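Local structure of CDP-glucose 4,6-dehydratase (Salmonella enterica subsp. enterica serovar Typhi, 1WVG) at residues N5-K10 against M32-K37. The protein catalyses the NAD(+)-dependent dehydration of CDP-D-glucose to CDP-4-dehydro-6-deoxy-D-glucose, an early step in making a dideoxy sugar for the lipopolysaccharide O-antigen. Residues are numbered along the deposited sequence; the frame is centred on the assembly and turned at random.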
loop_
_atom_site.group_PDB
_atom_site.type_symbol
_atom_site.label_atom_id
_atom_site.label_comp_id
_atom_site.label_asym_id
_atom_site.label_seq_id
_atom_site.Cartn_x
_atom_site.Cartn_y
_atom_site.Cartn_z
ATOM N N ASN A 5 -37.284 -7.204 -19.787
ATOM C CA ASN A 5 -37.285 -7.785 -21.125
ATOM C C ASN A 5 -36.045 -8.592 -21.407
ATOM O O ASN A 5 -36.063 -9.559 -22.179
ATOM C CB ASN A 5 -37.510 -6.746 -22.245
ATOM C CG ASN A 5 -38.792 -5.942 -22.082
ATOM O OD1 ASN A 5 -38.766 -4.749 -21.711
ATOM N ND2 ASN A 5 -39.919 -6.590 -22.384
ATOM N N PHE A 6 -34.956 -8.184 -20.775
ATOM C CA PHE A 6 -33.759 -8.935 -20.974
ATOM C C PHE A 6 -33.964 -10.308 -20.376
ATOM O O PHE A 6 -33.509 -11.305 -20.906
ATOM C CB PHE A 6 -32.603 -8.228 -20.242
ATOM C CG PHE A 6 -31.431 -9.155 -20.100
ATOM C CD1 PHE A 6 -30.456 -9.247 -21.093
ATOM C CD2 PHE A 6 -31.273 -9.943 -18.963
ATOM C CE1 PHE A 6 -29.368 -10.115 -20.977
ATOM C CE2 PHE A 6 -30.183 -10.797 -18.811
ATOM C CZ PHE A 6 -29.230 -10.889 -19.825
ATOM N N TRP A 7 -34.671 -10.334 -19.242
ATOM C CA TRP A 7 -34.924 -11.541 -18.469
ATOM C C TRP A 7 -35.831 -12.621 -19.042
ATOM O O TRP A 7 -35.635 -13.839 -18.889
ATOM C CB TRP A 7 -35.258 -11.177 -17.017
ATOM C CG TRP A 7 -34.037 -10.541 -16.432
ATOM C CD1 TRP A 7 -33.818 -9.223 -16.252
ATOM C CD2 TRP A 7 -32.826 -11.220 -16.064
ATOM N NE1 TRP A 7 -32.549 -9.027 -15.738
ATOM C CE2 TRP A 7 -31.915 -10.244 -15.626
ATOM C CE3 TRP A 7 -32.433 -12.557 -16.058
ATOM C CZ2 TRP A 7 -30.636 -10.587 -15.178
ATOM C CZ3 TRP A 7 -31.150 -12.905 -15.625
ATOM C CH2 TRP A 7 -30.267 -11.918 -15.180
ATOM N N GLN A 8 -36.844 -12.148 -19.723
ATOM C CA GLN A 8 -37.808 -13.029 -20.333
ATOM C C GLN A 8 -37.206 -14.224 -21.059
ATOM O O GLN A 8 -36.415 -14.086 -21.982
ATOM C CB GLN A 8 -38.584 -12.161 -21.342
ATOM C CG GLN A 8 -39.845 -11.537 -20.713
ATOM C CD GLN A 8 -40.853 -12.622 -20.367
ATOM O OE1 GLN A 8 -41.715 -12.444 -19.491
ATOM N NE2 GLN A 8 -40.747 -13.752 -21.063
ATOM N N GLY A 9 -37.595 -15.436 -20.695
ATOM C CA GLY A 9 -37.100 -16.628 -21.395
ATOM C C GLY A 9 -35.667 -17.069 -21.072
ATOM O O GLY A 9 -35.278 -18.199 -21.427
ATOM N N LYS A 10 -34.877 -16.198 -20.410
ATOM C CA LYS A 10 -33.518 -16.574 -20.065
ATOM C C LYS A 10 -33.467 -17.856 -19.188
ATOM O O LYS A 10 -34.261 -17.973 -18.241
ATOM C CB LYS A 10 -32.914 -15.365 -19.355
ATOM C CG LYS A 10 -32.700 -14.148 -20.265
ATOM C CD LYS A 10 -31.535 -14.419 -21.227
ATOM C CE LYS A 10 -31.231 -13.379 -22.309
ATOM N NZ LYS A 10 -32.319 -12.459 -22.623
ATOM N N MET A 32 -39.735 -12.034 -13.577
ATOM C CA MET A 32 -39.365 -11.277 -14.767
ATOM C C MET A 32 -39.453 -12.073 -16.048
ATOM O O MET A 32 -39.123 -11.587 -17.130
ATOM C CB MET A 32 -38.038 -10.517 -14.630
ATOM C CG MET A 32 -38.194 -9.303 -13.731
ATOM S SD MET A 32 -36.692 -8.299 -13.648
ATOM C CE MET A 32 -35.495 -9.526 -13.082
ATOM N N GLY A 33 -39.913 -13.315 -15.921
ATOM C CA GLY A 33 -40.073 -14.134 -17.095
ATOM C C GLY A 33 -38.958 -15.120 -17.293
ATOM O O GLY A 33 -39.026 -15.956 -18.206
ATOM N N ALA A 34 -37.945 -15.052 -16.422
ATOM C CA ALA A 34 -36.819 -15.979 -16.539
ATOM C C ALA A 34 -37.116 -17.441 -16.192
ATOM O O ALA A 34 -38.000 -17.762 -15.365
ATOM C CB ALA A 34 -35.668 -15.486 -15.661
ATOM N N ILE A 35 -36.327 -18.340 -16.797
ATOM C CA ILE A 35 -36.440 -19.762 -16.503
ATOM C C ILE A 35 -35.309 -20.191 -15.570
ATOM O O ILE A 35 -34.169 -20.415 -15.984
ATOM C CB ILE A 35 -36.505 -20.648 -17.730
ATOM C CG1 ILE A 35 -37.629 -20.228 -18.685
ATOM C CG2 ILE A 35 -36.724 -22.078 -17.272
ATOM C CD1 ILE A 35 -37.447 -20.910 -20.033
ATOM N N VAL A 36 -35.652 -20.299 -14.288
ATOM C CA VAL A 36 -34.710 -20.624 -13.231
ATOM C C VAL A 36 -34.706 -22.053 -12.743
ATOM O O VAL A 36 -35.768 -22.640 -12.515
ATOM C CB VAL A 36 -35.009 -19.735 -12.038
ATOM C CG1 VAL A 36 -33.931 -19.846 -10.946
ATOM C CG2 VAL A 36 -35.215 -18.299 -12.506
ATOM N N LYS A 37 -33.483 -22.573 -12.569
ATOM C CA LYS A 37 -33.220 -23.913 -12.058
ATOM C C LYS A 37 -32.322 -23.695 -10.851
ATOM O O LYS A 37 -31.298 -23.057 -10.966
ATOM C CB LYS A 37 -32.641 -24.867 -13.089
ATOM C CG LYS A 37 -32.167 -26.197 -12.503
ATOM C CD LYS A 37 -31.850 -27.271 -13.559
ATOM C CE LYS A 37 -31.402 -28.593 -12.927
ATOM N NZ LYS A 37 -30.961 -29.649 -13.857
#
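The methyl end of M32 lies over one face of the W7 indole: CE is 3.9 Å from the centroid of the five-membered ring and 23° off its normal, a CH-pi contact. SD approaches the same ring obliquely, 4.7 Å from its centroid, which makes this a Met-aromatic pair, and the bend at chi3 (-57°) carries CE inward, 3.6 Å from W7 CD1. F6 CD2 lies over the centre of the opposite face, while W7 NE1 is hydrogen-bonded to OE1 of Q247 in helix 236-251. Nearer the backbone, W7 CB meets M32 CB. A34 CB approaches the six-membered ring obliquely, 4.4 Å from W7 CE3. On the exposed flank Q8 folds back, and its OE1 rests against G33 CA.

In the backbone, G9 N donates to G33 O at 2.9 Å, 60° out of the carbonyl plane, and I35 N to K10 O, nearly in line with C=O, at a doubtfully short 2.5 Å. G9, in the type II turn W7-K10, and G33, closing helix 20-31 in a Schellman motif, both have positive phi. The contact sets the entrance to strand 11-15 beside that of its parallel neighbour 35-40, where the first beta-alpha-beta crossover of the Rossmann fold returns beside its own beginning.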